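Local coordinates for protein beta-1,4-galactanase (PDB 1HJS) that hydrolyses the beta-1,4-galactosidic linkages of type I arabinogalactans as a family 53 glycoside hydrolase, at residues R5-S10 and N39-V44; L201-F206 and W237-A242; N111-A116 and W162-S167; V13-A18 and A299-A304. All blocks are in the same frame, centred on the assembly; numbering follows the deposited sequence. Where two conformers were deposited one is given.

Contact 1: residues R5-S10 and N39-V44; sequences RGVDWS and NGVNTV. With SO4 (sulfate ion), chain H.
With chi1 of R5 at -61° its CG lies anti to the carbonyl carbon, and a bend at chi3 (-56°) brings the guanidinium edge to the turn that leads into strand 43-48. The contact pairs the two strands of the first beta-alpha-beta unit of the TIM barrel: strands 4-8 and 43-48 run parallel, G6 bridging T43 and V7 bridging V44. Side-on, R5 NE and NH2 both grip G40 O, at 2.8 Å and 3.0 Å, with that oxygen close to the guanidinium plane. G40, at positive phi, closes the preceding helix in a Schellman motif, so the arginine holds the carbonyl that follows a helix end. N42 completes a two-way clasp on the R5 backbone. Its N donates to R5 O at 2.8 Å, nearly along the C=O axis, while R5 N reaches N42 OD1 at 2.9 Å from above the amide plane. T43 OG1 donates to the same OD1. R5 NH2 also binds a sulfate, probably from the crystallisation liquor, through O3 at 2.6 Å. Farther along, W9 NE1 donates to Q46 OE1, and V44 CB lies over the face of the W9 five-membered ring in a CH-pi contact, 3.8 Å from its centroid.

Contact 2: residues L201-F206 and W237-A242; sequences LELSDF and WNKEIA
K239, the residue just before strand 240-245, carries the joint to the 201-206 loop, and its shape explains how. CG lies anti to the carbonyl carbon (chi1 -70°), the chain bends once at chi2 (-62°), and the last two torsions are fully extended, so NZ is delivered straight to the 3-10 turn at 203-205. There the ammonium meets one carbonyl in the turn and one just after it. It donates to L203 O at 2.7 Å from above the carbonyl plane, and to F206 O, also at 2.7 Å, nearly along the C=O axis. The ammonium is thus satisfied in part by two main-chain oxygens. A methionine in place of K239 would lack the ammonium and both its bonds, and would probably leave the loop less firmly tied. The aliphatic part of the lysine is used as well: L203 CD2 packs on K239 CE at 3.7 Å. F206 holds CG between its backbone N and carbonyl carbon (chi1 66°), which sets CE2 4.2 Å from K239 CG. W237, its CG anti to the carbonyl carbon, offers CD1 to L203 CD2 at 3.9 Å, the two side chains crossing at about a right angle. The contact lies near the protein surface, where L203 and W237 both touch L196 of helix 185-196, K239 and W237 rest on M209 of strand 208-212, and F206 touches I175 and I177 of strand 174-179.

Contact 3: residues N111-A116 and W162-S167; sequences NYTLDA and WGIKDS. With NAG (2-acetamido-2-deoxy-beta-D-glucopyranose), chain E.
Two of the helices that surround the TIM barrel, 102-122 and 150-165, meet here at a glycine, close to where the second of them ends. G163 lets the backbones approach to 4.3 Å between its CA and that of L114. A CB on G163 would point at helix 102-122 and clash with T113 CB, so the close approach depends on the missing side chain. It also brings L114 CA within 3.3 Å of G163 O, a CA-H...O contact. T113 and L114 then divide the interface. With T113 OG1 beside the backbone N (chi1 -56°), CG2 stands anti to that N and presses on I164 CD1 at 3.4 Å, closer than two methyls normally pack, the side chains crossing obliquely. The T113 hydroxyl is engaged inside its own helix with L109 O and also with Y82 OH. L114, with CG anti to the backbone N (chi1 174°), reaches along the end of the other helix, where CD1 sits 3.4 Å from S167 CA and 3.6 Å from D166 O. The helix end is fastened by S167, whose OG donates to I164 O at 2.6 Å, in the carbonyl plane and on a lone pair; S167 N binds the same oxygen. N111 points away from this interface and carries N-linked NAG, its ND2 bonded to C1. Between the two segments, then, methyl contacts and a carbonyl against CA-H make the fit, which rests on close shape matching at G163, with the D166 OD2 to Y110 OH hydrogen bond as a polar tie beside it.

Contact 4: residues V13-A18 and A299-A304; sequences VVEERA and AWIHNA
E15, near the end of helix 12-17, is the side chain that joins this helix to the loop after strand 290-296. From CB, directed at the loop, CG leaves anti to the carbonyl carbon (chi1 -74°) and passes W300 CD1 at 3.9 Å. A bend at chi2 (-70°) then turns CD toward H302, and the two carboxylate oxygens part company. OE1 takes the imidazole: H302 ND1 donates to it at 2.6 Å, nearly straight, in the ring plane and on the syn lone pair. OE2 takes the backbone, accepting from H302 N at 2.9 Å, again on its syn lone pair. The same oxygen comes to the edge of the W300 indole, 3.3 Å from CD1, and has I301 CG1 at 3.5 Å. H302 is thus gripped twice by one carboxylate, which fixes both the rotation of its ring and its backbone; the nearby carboxylate would probably stabilise a positively charged imidazole. A glutamine in place of E15 would put an NH2 where one carboxylate oxygen accepts, and would probably lose one of the two bonds to H302. A18 CB adds a light touch on H302 CE1. Nearby, Y22 lies against E15, and its hydroxyl is bonded to A299 O. A His-carboxylate pair of this kind, backed by a main-chain N-H, here links the helix after the first strand to the loop after the last, beside the seam where the TIM barrel closes.

In the fold
All four contacts belong to one TIM barrel, yet they sit at different depths. Contact 1 is buried at the barrel wall and combines parallel strand pairing with bonds from an arginine and an asparagine at its end; contact 3 is also buried, but in the outer layer of helices, and relies between its segments mainly on close apolar fit and one CA-H...O contact. Contact 2 lies at the surface and contact 4 is partly buried; each rests on one charged side chain, a lysine serving carbonyls in the first and a glutamate serving a histidine in the second. Contacts 2 and 3 touch through D205 and W162, while contacts 1 and 4 adjoin along the chain. Contacts 2 and 4 lie on opposite sides of the chain's centre.

Contact 1: residues R5-S10 and N39-V44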
# COMPACT_ATOMS: atom_id res chain seq x y z
N ARG A 5 -8.62 6.01 -6.25
CA ARG A 5 -7.66 7.10 -6.45
C ARG A 5 -7.23 7.41 -5.03
O ARG A 5 -7.95 8.10 -4.31
CB ARG A 5 -8.34 8.32 -7.07
CG ARG A 5 -8.97 8.08 -8.44
CD ARG A 5 -9.51 9.39 -9.02
NE ARG A 5 -10.47 10.02 -8.11
CZ ARG A 5 -11.74 9.66 -8.00
NH1 ARG A 5 -12.23 8.69 -8.76
NH2 ARG A 5 -12.53 10.26 -7.13
N GLY A 6 -6.08 6.90 -4.61
CA GLY A 6 -5.69 7.17 -3.24
C GLY A 6 -4.26 7.49 -2.89
O GLY A 6 -3.38 7.63 -3.75
N VAL A 7 -4.05 7.63 -1.59
CA VAL A 7 -2.74 7.91 -1.03
C VAL A 7 -2.68 7.16 0.28
O VAL A 7 -3.71 6.82 0.88
CB VAL A 7 -2.54 9.43 -0.72
CG1 VAL A 7 -2.78 10.26 -1.97
CG2 VAL A 7 -3.48 9.87 0.42
N ASP A 8 -1.46 6.86 0.72
CA ASP A 8 -1.27 6.22 2.01
C ASP A 8 -0.99 7.42 2.91
O ASP A 8 -0.02 8.15 2.70
CB ASP A 8 -0.05 5.29 1.96
CG ASP A 8 0.14 4.53 3.26
OD1 ASP A 8 0.16 5.17 4.33
OD2 ASP A 8 0.30 3.29 3.21
N TRP A 9 -1.86 7.66 3.90
CA TRP A 9 -1.69 8.81 4.78
C TRP A 9 -1.41 8.40 6.22
O TRP A 9 -1.64 9.19 7.15
CB TRP A 9 -2.95 9.68 4.71
CG TRP A 9 -4.13 9.15 5.50
CD1 TRP A 9 -4.49 7.84 5.66
CD2 TRP A 9 -5.09 9.93 6.23
NE1 TRP A 9 -5.62 7.76 6.45
CE2 TRP A 9 -6.00 9.02 6.81
CE3 TRP A 9 -5.26 11.30 6.45
CZ2 TRP A 9 -7.08 9.45 7.60
CZ3 TRP A 9 -6.33 11.73 7.24
CH2 TRP A 9 -7.23 10.80 7.80
N SER A 10 -0.90 7.19 6.40
CA SER A 10 -0.62 6.64 7.73
C SER A 10 0.02 7.58 8.75
O SER A 10 -0.39 7.60 9.91
CB SER A 10 0.26 5.39 7.60
OG SER A 10 -0.33 4.44 6.73
N ASN A 39 -9.18 17.23 -3.34
CA ASN A 39 -8.32 17.07 -4.50
C ASN A 39 -8.53 15.78 -5.31
O ASN A 39 -7.67 15.40 -6.11
CB ASN A 39 -6.85 17.19 -4.09
CG ASN A 39 -6.45 18.63 -3.80
OD1 ASN A 39 -6.69 19.14 -2.70
ND2 ASN A 39 -5.86 19.29 -4.78
N GLY A 40 -9.66 15.12 -5.09
CA GLY A 40 -9.96 13.92 -5.86
C GLY A 40 -9.70 12.57 -5.23
O GLY A 40 -10.13 11.55 -5.76
N VAL A 41 -9.00 12.54 -4.10
CA VAL A 41 -8.72 11.27 -3.44
C VAL A 41 -10.02 10.66 -2.93
O VAL A 41 -10.86 11.37 -2.36
CB VAL A 41 -7.75 11.47 -2.25
CG1 VAL A 41 -7.55 10.15 -1.51
CG2 VAL A 41 -6.41 12.00 -2.75
N ASN A 42 -10.22 9.36 -3.15
CA ASN A 42 -11.44 8.71 -2.68
C ASN A 42 -11.15 7.53 -1.75
O ASN A 42 -12.07 6.91 -1.21
CB ASN A 42 -12.32 8.26 -3.85
CG ASN A 42 -11.73 7.09 -4.65
OD1 ASN A 42 -10.68 6.55 -4.31
ND2 ASN A 42 -12.42 6.70 -5.71
N THR A 43 -9.87 7.24 -1.55
CA THR A 43 -9.47 6.13 -0.70
C THR A 43 -8.12 6.39 -0.05
O THR A 43 -7.21 6.91 -0.69
CB THR A 43 -9.33 4.81 -1.51
OG1 THR A 43 -10.48 4.64 -2.35
CG2 THR A 43 -9.21 3.61 -0.57
N VAL A 44 -8.00 6.05 1.23
CA VAL A 44 -6.74 6.22 1.92
C VAL A 44 -6.25 4.87 2.40
O VAL A 44 -7.02 4.03 2.87
CB VAL A 44 -6.84 7.19 3.13
CG1 VAL A 44 -7.07 8.61 2.63
CG2 VAL A 44 -7.96 6.76 4.07
S SO4 H . -15.73 8.33 -7.02
O1 SO4 H . -16.97 8.72 -7.99
O2 SO4 H . -15.04 7.26 -7.71
O3 SO4 H . -14.98 9.38 -6.83
O4 SO4 H . -16.37 7.81 -5.85

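Contact 2: residues L201-F206 and W237-A242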
# COMPACT_ATOMS: atom_id res chain seq x y z
N LEU A 201 -3.89 -22.21 -0.40
CA LEU A 201 -4.41 -20.90 -0.76
C LEU A 201 -4.98 -21.06 -2.17
O LEU A 201 -4.25 -21.43 -3.09
CB LEU A 201 -3.30 -19.84 -0.78
CG LEU A 201 -3.78 -18.44 -1.20
CD1 LEU A 201 -4.65 -17.85 -0.10
CD2 LEU A 201 -2.59 -17.54 -1.46
N GLU A 202 -6.27 -20.79 -2.33
CA GLU A 202 -6.90 -20.91 -3.63
C GLU A 202 -7.06 -19.53 -4.26
O GLU A 202 -7.08 -18.53 -3.55
CB GLU A 202 -8.28 -21.55 -3.50
CG GLU A 202 -8.28 -22.93 -2.89
CD GLU A 202 -9.65 -23.58 -2.96
OE1 GLU A 202 -10.12 -23.83 -4.08
OE2 GLU A 202 -10.24 -23.83 -1.89
N LEU A 203 -7.19 -19.49 -5.58
CA LEU A 203 -7.37 -18.23 -6.28
C LEU A 203 -8.60 -17.51 -5.74
O LEU A 203 -8.63 -16.28 -5.68
CB LEU A 203 -7.53 -18.45 -7.79
CG LEU A 203 -6.31 -18.20 -8.67
CD1 LEU A 203 -6.72 -18.31 -10.12
CD2 LEU A 203 -5.73 -16.82 -8.39
N SER A 204 -9.61 -18.28 -5.35
CA SER A 204 -10.84 -17.72 -4.83
C SER A 204 -10.69 -17.12 -3.43
O SER A 204 -11.59 -16.44 -2.95
CB SER A 204 -11.94 -18.78 -4.80
OG SER A 204 -11.62 -19.83 -3.90
N ASP A 205 -9.55 -17.37 -2.78
CA ASP A 205 -9.33 -16.84 -1.44
C ASP A 205 -9.00 -15.35 -1.40
O ASP A 205 -9.13 -14.72 -0.36
CB ASP A 205 -8.23 -17.62 -0.71
CG ASP A 205 -8.67 -19.03 -0.30
OD1 ASP A 205 -9.86 -19.22 0.04
OD2 ASP A 205 -7.81 -19.94 -0.30
N PHE A 206 -8.55 -14.79 -2.52
CA PHE A 206 -8.26 -13.36 -2.55
C PHE A 206 -8.82 -12.72 -3.81
O PHE A 206 -9.18 -13.41 -4.76
CB PHE A 206 -6.75 -13.08 -2.39
CG PHE A 206 -5.90 -13.56 -3.53
CD1 PHE A 206 -5.68 -14.92 -3.73
CD2 PHE A 206 -5.30 -12.65 -4.39
CE1 PHE A 206 -4.86 -15.36 -4.76
CE2 PHE A 206 -4.48 -13.08 -5.43
CZ PHE A 206 -4.26 -14.44 -5.62
N TRP A 237 -4.03 -14.63 -14.04
CA TRP A 237 -4.91 -14.87 -12.90
C TRP A 237 -6.23 -14.08 -12.87
O TRP A 237 -7.08 -14.34 -12.02
CB TRP A 237 -4.12 -14.64 -11.61
CG TRP A 237 -2.96 -15.58 -11.49
CD1 TRP A 237 -3.02 -16.93 -11.24
CD2 TRP A 237 -1.58 -15.27 -11.67
NE1 TRP A 237 -1.76 -17.47 -11.26
CE2 TRP A 237 -0.86 -16.48 -11.52
CE3 TRP A 237 -0.88 -14.09 -11.94
CZ2 TRP A 237 0.54 -16.54 -11.64
CZ3 TRP A 237 0.51 -14.15 -12.06
CH2 TRP A 237 1.20 -15.37 -11.91
N ASN A 238 -6.38 -13.12 -13.77
CA ASN A 238 -7.61 -12.33 -13.89
C ASN A 238 -8.12 -11.70 -12.58
O ASN A 238 -9.32 -11.67 -12.33
CB ASN A 238 -8.72 -13.21 -14.49
CG ASN A 238 -9.96 -12.42 -14.86
OD1 ASN A 238 -11.08 -12.86 -14.60
ND2 ASN A 238 -9.78 -11.26 -15.49
N LYS A 239 -7.21 -11.19 -11.76
CA LYS A 239 -7.60 -10.55 -10.50
C LYS A 239 -7.58 -9.04 -10.70
O LYS A 239 -6.97 -8.55 -11.64
CB LYS A 239 -6.61 -10.91 -9.38
CG LYS A 239 -6.69 -12.36 -8.92
CD LYS A 239 -8.07 -12.67 -8.35
CE LYS A 239 -8.16 -14.10 -7.85
NZ LYS A 239 -9.52 -14.38 -7.31
N GLU A 240 -8.25 -8.29 -9.82
CA GLU A 240 -8.21 -6.84 -9.95
C GLU A 240 -6.78 -6.45 -9.62
O GLU A 240 -6.16 -7.06 -8.76
CB GLU A 240 -9.19 -6.17 -8.99
CG GLU A 240 -10.65 -6.42 -9.34
CD GLU A 240 -11.58 -5.38 -8.74
OE1 GLU A 240 -11.43 -5.07 -7.54
OE2 GLU A 240 -12.46 -4.87 -9.47
N ILE A 241 -6.27 -5.43 -10.29
CA ILE A 241 -4.89 -5.01 -10.09
C ILE A 241 -4.74 -3.55 -9.69
O ILE A 241 -5.50 -2.69 -10.13
CB ILE A 241 -4.09 -5.27 -11.39
CG1 ILE A 241 -3.98 -6.78 -11.61
CG2 ILE A 241 -2.73 -4.60 -11.33
CD1 ILE A 241 -3.56 -7.16 -13.00
N ALA A 242 -3.74 -3.28 -8.85
CA ALA A 242 -3.49 -1.91 -8.41
C ALA A 242 -2.05 -1.65 -8.03
O ALA A 242 -1.34 -2.54 -7.55
CB ALA A 242 -4.39 -1.57 -7.23

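Contact 3: residues N111-A116 and W162-S167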
# COMPACT_ATOMS: atom_id res chain seq x y z
N ASN A 111 -6.54 -15.74 14.20
CA ASN A 111 -7.13 -15.07 15.36
C ASN A 111 -6.91 -13.57 15.32
O ASN A 111 -7.83 -12.79 15.54
CB ASN A 111 -6.52 -15.60 16.66
CG ASN A 111 -6.92 -17.02 16.97
OD1 ASN A 111 -7.79 -17.59 16.31
ND2 ASN A 111 -6.28 -17.59 17.99
N TYR A 112 -5.66 -13.17 15.05
CA TYR A 112 -5.31 -11.76 14.98
C TYR A 112 -6.10 -11.02 13.92
O TYR A 112 -6.65 -9.94 14.16
CB TYR A 112 -3.82 -11.59 14.69
CG TYR A 112 -3.44 -10.18 14.29
CD1 TYR A 112 -3.25 -9.18 15.24
CD2 TYR A 112 -3.31 -9.83 12.94
CE1 TYR A 112 -2.95 -7.86 14.86
CE2 TYR A 112 -3.01 -8.52 12.55
CZ TYR A 112 -2.83 -7.54 13.52
OH TYR A 112 -2.53 -6.25 13.13
N THR A 113 -6.14 -11.59 12.72
CA THR A 113 -6.85 -10.97 11.61
C THR A 113 -8.35 -10.91 11.89
O THR A 113 -9.00 -9.89 11.66
CB THR A 113 -6.60 -11.75 10.31
OG1 THR A 113 -5.19 -11.83 10.07
CG2 THR A 113 -7.27 -11.06 9.13
N LEU A 114 -8.90 -12.01 12.39
CA LEU A 114 -10.33 -12.07 12.71
C LEU A 114 -10.66 -11.00 13.76
O LEU A 114 -11.61 -10.25 13.62
CB LEU A 114 -10.69 -13.45 13.25
CG LEU A 114 -12.12 -13.65 13.78
CD1 LEU A 114 -13.14 -13.35 12.69
CD2 LEU A 114 -12.28 -15.08 14.29
N ASP A 115 -9.85 -10.96 14.81
CA ASP A 115 -10.03 -10.00 15.90
C ASP A 115 -9.97 -8.56 15.39
O ASP A 115 -10.84 -7.75 15.70
CB ASP A 115 -8.95 -10.21 16.96
CG ASP A 115 -9.04 -9.19 18.08
OD1 ASP A 115 -10.01 -9.26 18.87
OD2 ASP A 115 -8.14 -8.32 18.17
N ALA A 116 -8.94 -8.24 14.61
CA ALA A 116 -8.78 -6.90 14.07
C ALA A 116 -9.98 -6.53 13.20
O ALA A 116 -10.51 -5.43 13.30
CB ALA A 116 -7.49 -6.81 13.25
N TRP A 162 -9.09 -16.16 5.51
CA TRP A 162 -10.30 -16.61 6.18
C TRP A 162 -10.56 -15.90 7.50
O TRP A 162 -11.67 -15.94 8.02
CB TRP A 162 -10.29 -18.13 6.34
CG TRP A 162 -10.67 -18.75 5.04
CD1 TRP A 162 -9.83 -19.07 4.01
CD2 TRP A 162 -12.00 -19.00 4.57
NE1 TRP A 162 -10.56 -19.48 2.91
CE2 TRP A 162 -11.89 -19.44 3.23
CE3 TRP A 162 -13.27 -18.87 5.14
CZ2 TRP A 162 -13.01 -19.77 2.46
CZ3 TRP A 162 -14.38 -19.19 4.38
CH2 TRP A 162 -14.24 -19.63 3.05
N GLY A 163 -9.53 -15.25 8.04
CA GLY A 163 -9.72 -14.49 9.26
C GLY A 163 -10.62 -13.32 8.88
O GLY A 163 -11.43 -12.84 9.68
N ILE A 164 -10.49 -12.87 7.64
CA ILE A 164 -11.30 -11.77 7.11
C ILE A 164 -12.69 -12.30 6.76
O ILE A 164 -13.70 -11.73 7.16
CB ILE A 164 -10.68 -11.17 5.83
CG1 ILE A 164 -9.32 -10.53 6.15
CG2 ILE A 164 -11.62 -10.13 5.23
CD1 ILE A 164 -9.41 -9.40 7.15
N LYS A 165 -12.72 -13.39 6.00
CA LYS A 165 -13.97 -14.00 5.56
C LYS A 165 -14.88 -14.44 6.71
O LYS A 165 -16.11 -14.40 6.57
CB LYS A 165 -13.67 -15.18 4.64
CG LYS A 165 -13.04 -14.78 3.30
CD LYS A 165 -12.60 -15.99 2.50
CE LYS A 165 -11.89 -15.59 1.22
NZ LYS A 165 -12.80 -14.90 0.25
N ASP A 166 -14.30 -14.86 7.83
CA ASP A 166 -15.11 -15.29 8.97
C ASP A 166 -15.46 -14.15 9.92
O ASP A 166 -16.15 -14.36 10.92
CB ASP A 166 -14.38 -16.38 9.78
CG ASP A 166 -14.27 -17.69 9.03
OD1 ASP A 166 -15.02 -17.90 8.05
OD2 ASP A 166 -13.43 -18.53 9.42
N SER A 167 -14.99 -12.94 9.61
CA SER A 167 -15.25 -11.78 10.46
C SER A 167 -16.65 -11.21 10.26
O SER A 167 -17.38 -11.61 9.35
CB SER A 167 -14.23 -10.68 10.20
OG SER A 167 -14.50 -10.03 8.97
C1 NAG E . -6.86 -18.72 18.69
C2 NAG E . -5.81 -19.28 19.66
C3 NAG E . -6.40 -20.45 20.46
C4 NAG E . -7.72 -20.04 21.12
C5 NAG E . -8.67 -19.43 20.08
C6 NAG E . -9.95 -18.91 20.70
C7 NAG E . -3.46 -19.21 19.12
C8 NAG E . -2.26 -19.98 18.58
N2 NAG E . -4.66 -19.74 18.90
O3 NAG E . -5.48 -20.86 21.46
O4 NAG E . -8.33 -21.18 21.72
O5 NAG E . -8.03 -18.32 19.41
O6 NAG E . -10.97 -18.77 19.73
O7 NAG E . -3.29 -18.16 19.73

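Contact 4: residues V13-A18 and A299-A304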
# COMPACT_ATOMS: atom_id res chain seq x y z
N VAL A 13 -1.41 11.41 11.91
CA VAL A 13 -1.42 11.76 13.33
C VAL A 13 -0.01 11.97 13.88
O VAL A 13 0.22 12.82 14.74
CB VAL A 13 -2.17 10.69 14.17
CG1 VAL A 13 -1.86 10.87 15.66
CG2 VAL A 13 -3.67 10.83 13.94
N VAL A 14 0.95 11.20 13.38
CA VAL A 14 2.33 11.35 13.83
C VAL A 14 2.78 12.77 13.50
O VAL A 14 3.41 13.44 14.32
CB VAL A 14 3.27 10.34 13.12
CG1 VAL A 14 4.72 10.68 13.42
CG2 VAL A 14 2.97 8.93 13.62
N GLU A 15 2.44 13.24 12.30
CA GLU A 15 2.81 14.58 11.87
C GLU A 15 2.05 15.68 12.59
O GLU A 15 2.62 16.71 12.95
CB GLU A 15 2.62 14.72 10.36
CG GLU A 15 3.69 14.00 9.54
CD GLU A 15 5.05 14.67 9.64
OE1 GLU A 15 5.54 14.90 10.77
OE2 GLU A 15 5.65 14.96 8.58
N GLU A 16 0.75 15.48 12.81
CA GLU A 16 -0.04 16.48 13.51
C GLU A 16 0.51 16.64 14.92
O GLU A 16 0.61 17.75 15.44
CB GLU A 16 -1.51 16.07 13.55
CG GLU A 16 -2.13 15.95 12.16
CD GLU A 16 -3.57 15.46 12.18
OE1 GLU A 16 -3.94 14.75 13.14
OE2 GLU A 16 -4.31 15.77 11.23
N ARG A 17 0.90 15.52 15.54
CA ARG A 17 1.45 15.57 16.89
C ARG A 17 2.82 16.23 16.90
O ARG A 17 3.29 16.70 17.93
CB ARG A 17 1.57 14.16 17.47
CG ARG A 17 0.24 13.53 17.85
CD ARG A 17 0.44 12.10 18.30
NE ARG A 17 -0.82 11.47 18.68
CZ ARG A 17 -0.98 10.17 18.87
NH1 ARG A 17 0.05 9.34 18.72
NH2 ARG A 17 -2.17 9.69 19.21
N ALA A 18 3.46 16.25 15.74
CA ALA A 18 4.78 16.87 15.61
C ALA A 18 4.64 18.35 15.30
O ALA A 18 5.63 19.04 15.07
CB ALA A 18 5.59 16.18 14.53
N ALA A 299 2.08 13.48 2.39
CA ALA A 299 2.14 14.54 3.40
C ALA A 299 3.14 14.34 4.54
O ALA A 299 3.09 15.08 5.52
CB ALA A 299 0.73 14.75 3.98
N TRP A 300 4.04 13.38 4.41
CA TRP A 300 5.02 13.11 5.46
C TRP A 300 6.22 14.04 5.27
O TRP A 300 7.33 13.59 4.94
CB TRP A 300 5.47 11.65 5.39
CG TRP A 300 6.06 11.13 6.65
CD1 TRP A 300 6.41 11.85 7.76
CD2 TRP A 300 6.40 9.77 6.94
NE1 TRP A 300 6.95 11.03 8.71
CE2 TRP A 300 6.96 9.74 8.23
CE3 TRP A 300 6.30 8.57 6.22
CZ2 TRP A 300 7.41 8.56 8.83
CZ3 TRP A 300 6.75 7.39 6.81
CH2 TRP A 300 7.29 7.40 8.11
N ILE A 301 6.00 15.33 5.50
CA ILE A 301 7.04 16.33 5.30
C ILE A 301 8.29 16.22 6.19
O ILE A 301 9.33 16.76 5.84
CB ILE A 301 6.45 17.75 5.40
CG1 ILE A 301 5.88 18.01 6.80
CG2 ILE A 301 5.36 17.92 4.34
CD1 ILE A 301 5.31 19.40 6.96
N HIS A 302 8.19 15.54 7.33
CA HIS A 302 9.35 15.38 8.20
C HIS A 302 10.18 14.16 7.80
O HIS A 302 11.17 13.82 8.45
CB HIS A 302 8.93 15.29 9.67
CG HIS A 302 8.55 16.61 10.26
ND1 HIS A 302 7.27 16.89 10.69
CD2 HIS A 302 9.27 17.74 10.47
CE1 HIS A 302 7.22 18.13 11.14
NE2 HIS A 302 8.42 18.67 11.02
N ASN A 303 9.77 13.51 6.72
CA ASN A 303 10.47 12.35 6.17
C ASN A 303 10.32 12.53 4.66
O ASN A 303 9.92 11.62 3.94
CB ASN A 303 9.80 11.05 6.63
CG ASN A 303 10.48 9.81 6.07
OD1 ASN A 303 11.70 9.73 5.99
ND2 ASN A 303 9.67 8.81 5.70
N ALA A 304 10.67 13.73 4.20
CA ALA A 304 10.54 14.12 2.80
C ALA A 304 11.05 13.16 1.75
O ALA A 304 10.42 13.00 0.70
CB ALA A 304 11.18 15.49 2.60